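Macro domain-containing protein (Thermosipho africanus, PDB 7OMU) is of unknown overall function but binds adenosine-5-diphosphoribose in a pocket of its macro domain. Local coordinates at residues R219-L229 / D395-L404; G347-A355 / L376-Y386. The protein carries 1 engineered substitution. All coordinates share one frame; numbering follows the deposited sequence.

How the contacts relate
Coming from the N terminus, the chain reaches residues 219-229, a hairpin that forms one margin of the seven-stranded sheet and supplies the first half of contact 1. Most of the macro domain follows before residues 347-355 pair with 376-386, so contact 2 closes a short loop around helix 365-376. Only then does the C-terminal piece 395-404 return to the hairpin and complete contact 1, within whose much larger loop contact 2 is nested. The two meet where strand 227-231 adjoins strand 383-386: Ser228 O lies 3.0 Å from Ile385 N, a probable hydrogen bond. Together they tie the hairpin, the central strands and the C-terminal helix into one unit.

Contact 1. Residues R219-L229 / D395-L404; sequences REIKLTQNLSL and DVQLSPKFLL
Leu223 and Pro400 bring the two backbones to their nearest approach, 5.8 Å between CA atoms, where the end of strand 219-222 meets the start of helix 400-403. Five leucines, with Ile221, carry the apolar part. Leu229 and Leu403 meet tip to tip, CD1 of Leu229 lying 3.5 Å from CD1 of Leu403. Leu223 reaches the same Leu403 methyl at about a right angle through its own CD1, while its CD2 faces the turn before the helix, 3.7 Å from Leu398 O. With CG anti to the carbonyl carbon (chi1 -53°), Leu398 sends CD1 to Ile221 CD1, 3.8 Å away and crossing at about a right angle, and CD2 to Leu229 CD1. Leu404 CD1 closes the far end against Thr224 CG2.

At the other end the link is ionic. The Arg219 chain is extended from CG to NE, carrying the guanidinium out to Asp395. Its NH2 donates to Asp395 OD1 over 2.9 Å in a nearly straight bond (171°), received on the syn side of a carboxylate almost coplanar with the guanidinium. Ile221 CD1 lies over one face of the guanidinium, toward its rim.

The hairpin's turn is shaped by Thr224 OG1, which accepts from the backbone N of Asn226 and of Leu227 as an ST turn and ST motif. Ser399 sits at the N-cap, its OG accepting a weak bond from Phe402 N. Strand 219-222 edges the macro domain's central mixed sheet, and strand 227-231 joins it to strand 383-386; from helix 400-403, Leu403 packs on Trp365 and Pro370 of helix 365-376.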
loop_
_atom_site.group_PDB
_atom_site.type_symbol
_atom_site.label_atom_id
_atom_site.label_comp_id
_atom_site.label_asym_id
_atom_site.label_seq_id
_atom_site.Cartn_x
_atom_site.Cartn_y
_atom_site.Cartn_z
ATOM N N ARG A 219 5.084 11.689 -2.821
ATOM C CA ARG A 219 5.092 13.085 -3.324
ATOM C C ARG A 219 3.975 13.245 -4.358
ATOM O O ARG A 219 3.803 12.341 -5.185
ATOM C CB ARG A 219 6.457 13.383 -3.942
ATOM C CG ARG A 219 6.582 14.762 -4.569
ATOM C CD ARG A 219 7.898 14.839 -5.312
ATOM N NE ARG A 219 8.302 16.199 -5.633
ATOM C CZ ARG A 219 9.312 16.507 -6.441
ATOM N NH1 ARG A 219 10.028 15.545 -7.004
ATOM N NH2 ARG A 219 9.602 17.774 -6.688
ATOM N N GLU A 220 3.251 14.359 -4.316
ATOM C CA GLU A 220 2.206 14.702 -5.313
ATOM C C GLU A 220 2.457 16.138 -5.784
ATOM O O GLU A 220 2.665 17.007 -4.927
ATOM C CB GLU A 220 0.820 14.503 -4.697
ATOM C CG GLU A 220 -0.326 14.916 -5.607
ATOM C CD GLU A 220 -1.710 14.422 -5.205
ATOM O OE1 GLU A 220 -1.799 13.505 -4.357
ATOM O OE2 GLU A 220 -2.706 14.951 -5.753
ATOM N N ILE A 221 2.473 16.357 -7.099
ATOM C CA ILE A 221 2.676 17.685 -7.749
ATOM C C ILE A 221 1.411 18.006 -8.541
ATOM O O ILE A 221 1.206 17.358 -9.569
ATOM C CB ILE A 221 3.919 17.654 -8.660
ATOM C CG1 ILE A 221 5.153 17.143 -7.918
ATOM C CG2 ILE A 221 4.166 19.009 -9.306
ATOM C CD1 ILE A 221 6.326 16.840 -8.820
ATOM N N LYS A 222 0.592 18.950 -8.074
ATOM C CA LYS A 222 -0.657 19.368 -8.768
ATOM C C LYS A 222 -0.295 20.333 -9.900
ATOM O O LYS A 222 0.252 21.398 -9.586
ATOM C CB LYS A 222 -1.654 19.966 -7.774
ATOM C CG LYS A 222 -2.262 18.925 -6.845
ATOM C CD LYS A 222 -3.033 19.483 -5.672
ATOM C CE LYS A 222 -3.395 18.407 -4.666
ATOM N NZ LYS A 222 -3.661 18.963 -3.316
ATOM N N LEU A 223 -0.581 19.946 -11.151
ATOM C CA LEU A 223 -0.333 20.749 -12.378
ATOM C C LEU A 223 -1.576 21.581 -12.706
ATOM O O LEU A 223 -1.420 22.749 -13.133
ATOM C CB LEU A 223 0.011 19.813 -13.542
ATOM C CG LEU A 223 1.285 18.983 -13.391
ATOM C CD1 LEU A 223 1.480 18.069 -14.591
ATOM C CD2 LEU A 223 2.505 19.874 -13.205
ATOM N N THR A 224 -2.762 20.983 -12.551
ATOM C CA THR A 224 -4.086 21.640 -12.734
ATOM C C THR A 224 -5.010 21.181 -11.602
ATOM O O THR A 224 -4.512 20.499 -10.686
ATOM C CB THR A 224 -4.659 21.345 -14.126
ATOM O OG1 THR A 224 -5.313 20.077 -14.114
ATOM C CG2 THR A 224 -3.605 21.349 -15.212
ATOM N N GLN A 225 -6.296 21.543 -11.663
ATOM C CA GLN A 225 -7.343 21.107 -10.698
ATOM C C GLN A 225 -7.458 19.574 -10.702
ATOM O O GLN A 225 -7.720 19.001 -9.625
ATOM C CB GLN A 225 -8.696 21.731 -11.056
ATOM C CG GLN A 225 -8.951 23.078 -10.399
ATOM C CD GLN A 225 -9.531 22.934 -9.012
ATOM O OE1 GLN A 225 -8.904 22.382 -8.108
ATOM N NE2 GLN A 225 -10.739 23.446 -8.825
ATOM N N ASN A 226 -7.277 18.943 -11.866
ATOM C CA ASN A 226 -7.573 17.505 -12.107
ATOM C C ASN A 226 -6.288 16.689 -12.246
ATOM O O ASN A 226 -6.259 15.562 -11.716
ATOM C CB ASN A 226 -8.425 17.325 -13.360
ATOM C CG ASN A 226 -9.806 17.911 -13.185
ATOM O OD1 ASN A 226 -10.201 18.236 -12.067
ATOM N ND2 ASN A 226 -10.546 18.038 -14.275
ATOM N N LEU A 227 -5.293 17.220 -12.960
ATOM C CA LEU A 227 -4.023 16.510 -13.271
ATOM C C LEU A 227 -3.022 16.742 -12.138
ATOM O O LEU A 227 -2.895 17.896 -11.686
ATOM C CB LEU A 227 -3.469 17.018 -14.605
ATOM C CG LEU A 227 -2.374 16.161 -15.233
ATOM C CD1 LEU A 227 -2.888 14.761 -15.530
ATOM C CD2 LEU A 227 -1.834 16.816 -16.494
ATOM N N SER A 228 -2.360 15.675 -11.687
ATOM C CA SER A 228 -1.206 15.743 -10.756
ATOM C C SER A 228 -0.237 14.591 -11.046
ATOM O O SER A 228 -0.679 13.533 -11.537
ATOM C CB SER A 228 -1.646 15.785 -9.307
ATOM O OG SER A 228 -2.394 14.635 -8.957
ATOM N N LEU A 229 1.051 14.842 -10.809
ATOM C CA LEU A 229 2.143 13.848 -10.891
ATOM C C LEU A 229 2.311 13.230 -9.507
ATOM O O LEU A 229 2.192 13.972 -8.521
ATOM C CB LEU A 229 3.425 14.552 -11.330
ATOM C CG LEU A 229 3.313 15.402 -12.592
ATOM C CD1 LEU A 229 4.653 16.039 -12.906
ATOM C CD2 LEU A 229 2.820 14.579 -13.776
ATOM N N ASP A 395 14.002 18.234 -11.675
ATOM C CA ASP A 395 12.831 18.893 -11.036
ATOM C C ASP A 395 12.130 19.795 -12.059
ATOM O O ASP A 395 10.888 19.880 -12.008
ATOM C CB ASP A 395 13.231 19.668 -9.776
ATOM C CG ASP A 395 12.300 19.433 -8.596
ATOM O OD1 ASP A 395 11.987 18.248 -8.319
ATOM O OD2 ASP A 395 11.895 20.431 -7.956
ATOM N N VAL A 396 12.898 20.426 -12.954
ATOM C CA VAL A 396 12.383 21.363 -13.999
ATOM C C VAL A 396 11.484 20.617 -15.001
ATOM O O VAL A 396 10.641 21.285 -15.629
ATOM C CB VAL A 396 13.531 22.104 -14.712
ATOM C CG1 VAL A 396 14.443 21.160 -15.482
ATOM C CG2 VAL A 396 13.007 23.209 -15.622
ATOM N N GLN A 397 11.636 19.298 -15.155
ATOM C CA GLN A 397 10.791 18.481 -16.072
ATOM C C GLN A 397 9.493 18.049 -15.371
ATOM O O GLN A 397 8.710 17.331 -16.008
ATOM C CB GLN A 397 11.559 17.262 -16.592
ATOM C CG GLN A 397 12.680 17.610 -17.564
ATOM C CD GLN A 397 13.308 16.390 -18.198
ATOM O OE1 GLN A 397 12.734 15.302 -18.206
ATOM N NE2 GLN A 397 14.498 16.564 -18.752
ATOM N N LEU A 398 9.266 18.461 -14.120
ATOM C CA LEU A 398 7.995 18.218 -13.385
ATOM C C LEU A 398 7.224 19.535 -13.219
ATOM O O LEU A 398 6.173 19.522 -12.549
ATOM C CB LEU A 398 8.307 17.601 -12.019
ATOM C CG LEU A 398 9.184 16.352 -12.035
ATOM C CD1 LEU A 398 9.568 15.946 -10.621
ATOM C CD2 LEU A 398 8.491 15.211 -12.753
ATOM N N SER A 399 7.729 20.632 -13.792
ATOM C CA SER A 399 7.076 21.967 -13.756
ATOM C C SER A 399 6.033 22.036 -14.866
ATOM O O SER A 399 6.190 21.399 -15.906
ATOM C CB SER A 399 8.083 23.089 -13.862
ATOM O OG SER A 399 8.402 23.369 -15.218
ATOM N N PRO A 400 4.942 22.814 -14.683
ATOM C CA PRO A 400 3.894 22.925 -15.697
ATOM C C PRO A 400 4.392 23.694 -16.928
ATOM O O PRO A 400 3.904 23.442 -18.015
ATOM C CB PRO A 400 2.781 23.690 -14.970
ATOM C CG PRO A 400 3.524 24.529 -13.955
ATOM C CD PRO A 400 4.671 23.649 -13.503
ATOM N N LYS A 401 5.348 24.605 -16.727
ATOM C CA LYS A 401 6.039 25.345 -17.813
ATOM C C LYS A 401 6.525 24.351 -18.870
ATOM O O LYS A 401 6.292 24.600 -20.067
ATOM C CB LYS A 401 7.210 26.152 -17.253
ATOM C CG LYS A 401 7.992 26.924 -18.304
ATOM C CD LYS A 401 8.848 28.022 -17.699
ATOM C CE LYS A 401 9.908 28.547 -18.643
ATOM N NZ LYS A 401 9.388 29.642 -19.491
ATOM N N PHE A 402 7.155 23.257 -18.438
ATOM C CA PHE A 402 7.715 22.205 -19.325
ATOM C C PHE A 402 6.600 21.303 -19.865
ATOM O O PHE A 402 6.529 21.120 -21.096
ATOM C CB PHE A 402 8.761 21.353 -18.603
ATOM C CG PHE A 402 9.321 20.247 -19.461
ATOM C CD1 PHE A 402 10.167 20.535 -20.522
ATOM C CD2 PHE A 402 8.968 18.925 -19.235
ATOM C CE1 PHE A 402 10.662 19.523 -21.329
ATOM C CE2 PHE A 402 9.473 17.913 -20.039
ATOM C CZ PHE A 402 10.320 18.213 -21.084
ATOM N N LEU A 403 5.765 20.754 -18.980
ATOM C CA LEU A 403 4.827 19.652 -19.314
ATOM C C LEU A 403 3.566 20.175 -20.015
ATOM O O LEU A 403 2.998 19.400 -20.802
ATOM C CB LEU A 403 4.477 18.894 -18.032
ATOM C CG LEU A 403 5.638 18.146 -17.380
ATOM C CD1 LEU A 403 5.242 17.633 -16.010
ATOM C CD2 LEU A 403 6.113 16.995 -18.248
ATOM N N LEU A 404 3.144 21.418 -19.761
ATOM C CA LEU A 404 1.904 22.003 -20.347
ATOM C C LEU A 404 2.241 23.152 -21.305
ATOM O O LEU A 404 1.531 24.171 -21.257
ATOM C CB LEU A 404 0.994 22.481 -19.210
ATOM C CG LEU A 404 0.533 21.394 -18.242
ATOM C CD1 LEU A 404 -0.104 22.002 -16.999
ATOM C CD2 LEU A 404 -0.432 20.438 -18.929
#

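Contact 2. Residues G347-A355 / L376-Y386; sequences GIKSLAVPA and LTKLEIPVQIY. With APR (adenosine-5-diphosphoribose), chain C.
Tyr386 pairs with Pro354 at one end of a parallel ladder, within the central mixed sheet of the macro domain, that runs back through Val353-Ile385 and Ala352-Gln384 to Leu351-Val383. The short strand axes pass 4.7 Å apart and diverge by 17°. Five backbone bonds hold the register, passing in turn from one strand to the other: Tyr386 N, for instance, donates to Val353 O over 2.9 Å, and Tyr386 O then accepts from Ala355 N.

The tyrosine side chain leaves the sheet on the face of Ala352, Pro354 and Gln384. CB is its nearest atom to the bound adenosine-5-diphosphoribose, 3.7 Å from C2 of the ligand, and CG and CD2 continue past that carbon, CD2 at 4.0 Å. Along the CD1-CE1 half of the ring, CE1 comes 4.0 Å from Ala352 CB, obliquely. At the tip OH donates to Gln384 OE1, 2.9 Å away and 39° out of the amide plane, a bond that would help fix the ring against its own strand. Pro354 CB and Ala355 O also approach the ligand, so this end of the ladder lines the pocket, with Asp233 and Asn247 among the ligand's hydrogen-bonding partners elsewhere.

The opposite face is apolar. Val353 CG2 meets Leu376 CD1 tip to tip at 3.5 Å and lies alongside Ile385. Leu351, whose CG is anti to the backbone N (chi1 -172°), crosses Leu379, Leu351 CD2 lying 3.6 Å from Leu379 CD2.

These residues lie in a beta-alpha-beta unit: Leu351 and Val353 on the first strand, Leu376 ending helix 365-376, Leu379 in the loop after it and Ile385 on the second strand. The helix covers the apolar face through residues that include Trp365, Met372 and Cys373, while strands 241-246 and 227-231 flank the pair within the sheet.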
loop_
_atom_site.group_PDB
_atom_site.type_symbol
_atom_site.label_atom_id
_atom_site.label_comp_id
_atom_site.label_asym_id
_atom_site.label_seq_id
_atom_site.Cartn_x
_atom_site.Cartn_y
_atom_site.Cartn_z
ATOM N N GLY A 347 -17.660 5.897 -18.993
ATOM C CA GLY A 347 -18.025 6.167 -17.589
ATOM C C GLY A 347 -16.837 6.072 -16.648
ATOM O O GLY A 347 -17.048 5.708 -15.473
ATOM N N ILE A 348 -15.635 6.401 -17.134
ATOM C CA ILE A 348 -14.392 6.513 -16.317
ATOM C C ILE A 348 -14.534 7.739 -15.405
ATOM O O ILE A 348 -14.534 8.863 -15.940
ATOM C CB ILE A 348 -13.148 6.596 -17.229
ATOM C CG1 ILE A 348 -12.920 5.287 -17.989
ATOM C CG2 ILE A 348 -11.914 6.996 -16.437
ATOM C CD1 ILE A 348 -11.816 5.346 -19.021
ATOM N N LYS A 349 -14.653 7.527 -14.089
ATOM C CA LYS A 349 -14.882 8.589 -13.069
ATOM C C LYS A 349 -13.554 9.267 -12.719
ATOM O O LYS A 349 -13.566 10.487 -12.493
ATOM C CB LYS A 349 -15.496 8.020 -11.785
ATOM C CG LYS A 349 -16.800 7.254 -11.958
ATOM C CD LYS A 349 -17.930 8.082 -12.499
ATOM C CE LYS A 349 -19.255 7.349 -12.455
ATOM N NZ LYS A 349 -20.339 8.146 -13.077
ATOM N N SER A 350 -12.470 8.497 -12.631
ATOM C CA SER A 350 -11.106 8.984 -12.292
ATOM C C SER A 350 -10.062 8.000 -12.838
ATOM O O SER A 350 -10.399 6.823 -13.032
ATOM C CB SER A 350 -10.958 9.207 -10.807
ATOM O OG SER A 350 -11.205 8.020 -10.072
ATOM N N LEU A 351 -8.844 8.473 -13.088
ATOM C CA LEU A 351 -7.840 7.751 -13.911
ATOM C C LEU A 351 -6.444 7.835 -13.274
ATOM O O LEU A 351 -6.011 8.942 -12.897
ATOM C CB LEU A 351 -7.860 8.370 -15.311
ATOM C CG LEU A 351 -7.036 7.644 -16.368
ATOM C CD1 LEU A 351 -7.616 6.271 -16.661
ATOM C CD2 LEU A 351 -6.958 8.468 -17.637
ATOM N N ALA A 352 -5.771 6.693 -13.159
ATOM C CA ALA A 352 -4.325 6.582 -12.874
ATOM C C ALA A 352 -3.648 5.959 -14.097
ATOM O O ALA A 352 -3.966 4.806 -14.424
ATOM C CB ALA A 352 -4.092 5.756 -11.631
ATOM N N VAL A 353 -2.777 6.711 -14.769
ATOM C CA VAL A 353 -1.904 6.189 -15.859
ATOM C C VAL A 353 -0.472 6.183 -15.334
ATOM O O VAL A 353 -0.041 7.138 -14.686
ATOM C CB VAL A 353 -2.040 7.006 -17.160
ATOM C CG1 VAL A 353 -3.486 7.118 -17.622
ATOM C CG2 VAL A 353 -1.445 8.393 -17.029
ATOM N N PRO A 354 0.307 5.103 -15.572
ATOM C CA PRO A 354 1.737 5.114 -15.292
ATOM C C PRO A 354 2.457 5.838 -16.430
ATOM O O PRO A 354 1.895 5.925 -17.498
ATOM C CB PRO A 354 2.094 3.626 -15.268
ATOM C CG PRO A 354 1.152 3.021 -16.277
ATOM C CD PRO A 354 -0.131 3.819 -16.142
ATOM N N ALA A 355 3.662 6.337 -16.175
ATOM C CA ALA A 355 4.569 6.866 -17.219
ATOM C C ALA A 355 4.696 5.810 -18.324
ATOM O O ALA A 355 5.260 4.741 -18.052
ATOM C CB ALA A 355 5.900 7.219 -16.602
ATOM N N LEU A 376 -4.044 14.452 -21.310
ATOM C CA LEU A 376 -4.773 14.086 -20.067
ATOM C C LEU A 376 -5.193 15.341 -19.295
ATOM O O LEU A 376 -6.032 15.211 -18.383
ATOM C CB LEU A 376 -3.884 13.179 -19.216
ATOM C CG LEU A 376 -3.602 11.804 -19.811
ATOM C CD1 LEU A 376 -2.538 11.077 -19.009
ATOM C CD2 LEU A 376 -4.873 10.975 -19.881
ATOM N N THR A 377 -4.648 16.509 -19.637
ATOM C CA THR A 377 -5.060 17.803 -19.034
ATOM C C THR A 377 -6.476 18.135 -19.516
ATOM O O THR A 377 -7.217 18.783 -18.763
ATOM C CB THR A 377 -4.030 18.903 -19.322
ATOM O OG1 THR A 377 -4.244 19.938 -18.364
ATOM C CG2 THR A 377 -4.109 19.449 -20.730
ATOM N N LYS A 378 -6.838 17.677 -20.716
ATOM C CA LYS A 378 -8.187 17.872 -21.308
ATOM C C LYS A 378 -9.245 17.182 -20.433
ATOM O O LYS A 378 -10.359 17.722 -20.351
ATOM C CB LYS A 378 -8.243 17.330 -22.740
ATOM C CG LYS A 378 -7.300 17.977 -23.748
ATOM C CD LYS A 378 -7.510 17.454 -25.169
ATOM C CE LYS A 378 -6.272 17.420 -26.050
ATOM N NZ LYS A 378 -6.065 18.679 -26.806
ATOM N N LEU A 379 -8.924 16.042 -19.807
ATOM C CA LEU A 379 -9.889 15.239 -19.000
ATOM C C LEU A 379 -10.518 16.108 -17.907
ATOM O O LEU A 379 -9.758 16.784 -17.195
ATOM C CB LEU A 379 -9.180 14.034 -18.374
ATOM C CG LEU A 379 -9.293 12.733 -19.161
ATOM C CD1 LEU A 379 -8.815 12.923 -20.595
ATOM C CD2 LEU A 379 -8.518 11.618 -18.476
ATOM N N GLU A 380 -11.850 16.056 -17.777
ATOM C CA GLU A 380 -12.642 16.791 -16.751
ATOM C C GLU A 380 -12.897 15.878 -15.542
ATOM O O GLU A 380 -13.958 16.028 -14.902
ATOM C CB GLU A 380 -13.974 17.272 -17.328
ATOM C CG GLU A 380 -13.857 18.094 -18.600
ATOM C CD GLU A 380 -15.193 18.642 -19.083
ATOM O OE1 GLU A 380 -15.888 19.289 -18.273
ATOM O OE2 GLU A 380 -15.553 18.408 -20.262
ATOM N N ILE A 381 -11.957 14.977 -15.240
ATOM C CA ILE A 381 -12.012 14.028 -14.085
ATOM C C ILE A 381 -10.648 14.028 -13.400
ATOM O O ILE A 381 -9.659 14.426 -14.010
ATOM C CB ILE A 381 -12.398 12.612 -14.558
ATOM C CG1 ILE A 381 -11.507 12.126 -15.707
ATOM C CG2 ILE A 381 -13.871 12.554 -14.924
ATOM C CD1 ILE A 381 -11.577 10.638 -15.953
ATOM N N PRO A 382 -10.544 13.576 -12.129
ATOM C CA PRO A 382 -9.246 13.415 -11.476
ATOM C C PRO A 382 -8.332 12.488 -12.292
ATOM O O PRO A 382 -8.794 11.455 -12.733
ATOM C CB PRO A 382 -9.582 12.788 -10.117
ATOM C CG PRO A 382 -11.026 13.168 -9.875
ATOM C CD PRO A 382 -11.661 13.207 -11.248
ATOM N N VAL A 383 -7.078 12.895 -12.498
ATOM C CA VAL A 383 -6.063 12.123 -13.272
ATOM C C VAL A 383 -4.734 12.179 -12.518
ATOM O O VAL A 383 -4.275 13.294 -12.201
ATOM C CB VAL A 383 -5.903 12.664 -14.701
ATOM C CG1 VAL A 383 -4.780 11.956 -15.438
ATOM C CG2 VAL A 383 -7.199 12.570 -15.486
ATOM N N GLN A 384 -4.141 11.014 -12.260
ATOM C CA GLN A 384 -2.806 10.888 -11.626
ATOM C C GLN A 384 -1.850 10.215 -12.616
ATOM O O GLN A 384 -2.041 9.025 -12.913
ATOM C CB GLN A 384 -2.921 10.102 -10.322
ATOM C CG GLN A 384 -3.798 10.788 -9.293
ATOM C CD GLN A 384 -3.797 10.074 -7.966
ATOM O OE1 GLN A 384 -3.554 8.872 -7.885
ATOM N NE2 GLN A 384 -4.083 10.819 -6.911
ATOM N N ILE A 385 -0.882 10.970 -13.132
ATOM C CA ILE A 385 0.269 10.410 -13.892
ATOM C C ILE A 385 1.296 9.965 -12.853
ATOM O O ILE A 385 1.768 10.821 -12.071
ATOM C CB ILE A 385 0.841 11.430 -14.893
ATOM C CG1 ILE A 385 -0.194 11.807 -15.953
ATOM C CG2 ILE A 385 2.117 10.898 -15.521
ATOM C CD1 ILE A 385 0.285 12.849 -16.940
ATOM N N TYR A 386 1.599 8.667 -12.823
ATOM C CA TYR A 386 2.504 8.047 -11.825
ATOM C C TYR A 386 3.915 8.015 -12.404
ATOM O O TYR A 386 4.166 7.237 -13.353
ATOM C CB TYR A 386 1.972 6.681 -11.393
ATOM C CG TYR A 386 1.047 6.779 -10.209
ATOM C CD1 TYR A 386 -0.297 7.081 -10.367
ATOM C CD2 TYR A 386 1.536 6.635 -8.923
ATOM C CE1 TYR A 386 -1.141 7.206 -9.277
ATOM C CE2 TYR A 386 0.705 6.747 -7.822
ATOM C CZ TYR A 386 -0.636 7.040 -7.999
ATOM O OH TYR A 386 -1.439 7.161 -6.905
HETATM N N1 APR C . 3.101 2.573 -9.438
HETATM C C2 APR C . 3.534 3.502 -10.302
HETATM N N3 APR C . 4.421 3.389 -11.289
HETATM C C4 APR C . 4.898 2.134 -11.352
HETATM C C5 APR C . 4.556 1.075 -10.537
HETATM C C6 APR C . 3.604 1.319 -9.527
HETATM N N6 APR C . 3.180 0.397 -8.667
HETATM N N7 APR C . 5.260 -0.064 -10.910
HETATM C C8 APR C . 5.999 0.318 -11.926
HETATM N N9 APR C . 5.823 1.649 -12.237
HETATM C "C1'" APR C . 6.473 2.421 -13.300
HETATM C "C2'" APR C . 7.884 1.947 -13.642
HETATM O "O2'" APR C . 8.851 2.653 -12.894
HETATM C "C3'" APR C . 7.997 2.218 -15.150
HETATM O "O3'" APR C . 8.863 3.316 -15.404
HETATM O "O4'" APR C . 5.710 2.275 -14.472
HETATM C "C4'" APR C . 6.561 2.506 -15.621
HETATM C "C5'" APR C . 6.065 1.682 -16.789
HETATM O "O5'" APR C . 6.063 0.263 -16.445
HETATM P PA APR C . 6.435 -0.877 -17.525
HETATM O O1A APR C . 5.633 -2.105 -17.242
HETATM O O2A APR C . 7.920 -1.028 -17.599
HETATM O O3A APR C . 5.904 -0.237 -18.903
HETATM P PB APR C . 6.502 -0.087 -20.389
HETATM O O1B APR C . 7.812 0.623 -20.298
HETATM O O2B APR C . 5.451 0.503 -21.272
HETATM O O5D APR C . 6.749 -1.624 -20.800
HETATM C C5D APR C . 5.657 -2.418 -21.349
HETATM O O4D APR C . 6.396 -4.435 -20.247
HETATM O O1D APR C . 4.643 -4.206 -18.769
HETATM C C1D APR C . 5.197 -5.027 -19.730
HETATM O O2D APR C . 3.623 -6.441 -21.035
HETATM C C2D APR C . 4.233 -5.170 -20.918
HETATM O O3D APR C . 5.728 -5.942 -22.703
HETATM C C3D APR C . 5.076 -4.811 -22.141
HETATM C C4D APR C . 6.104 -3.850 -21.532
#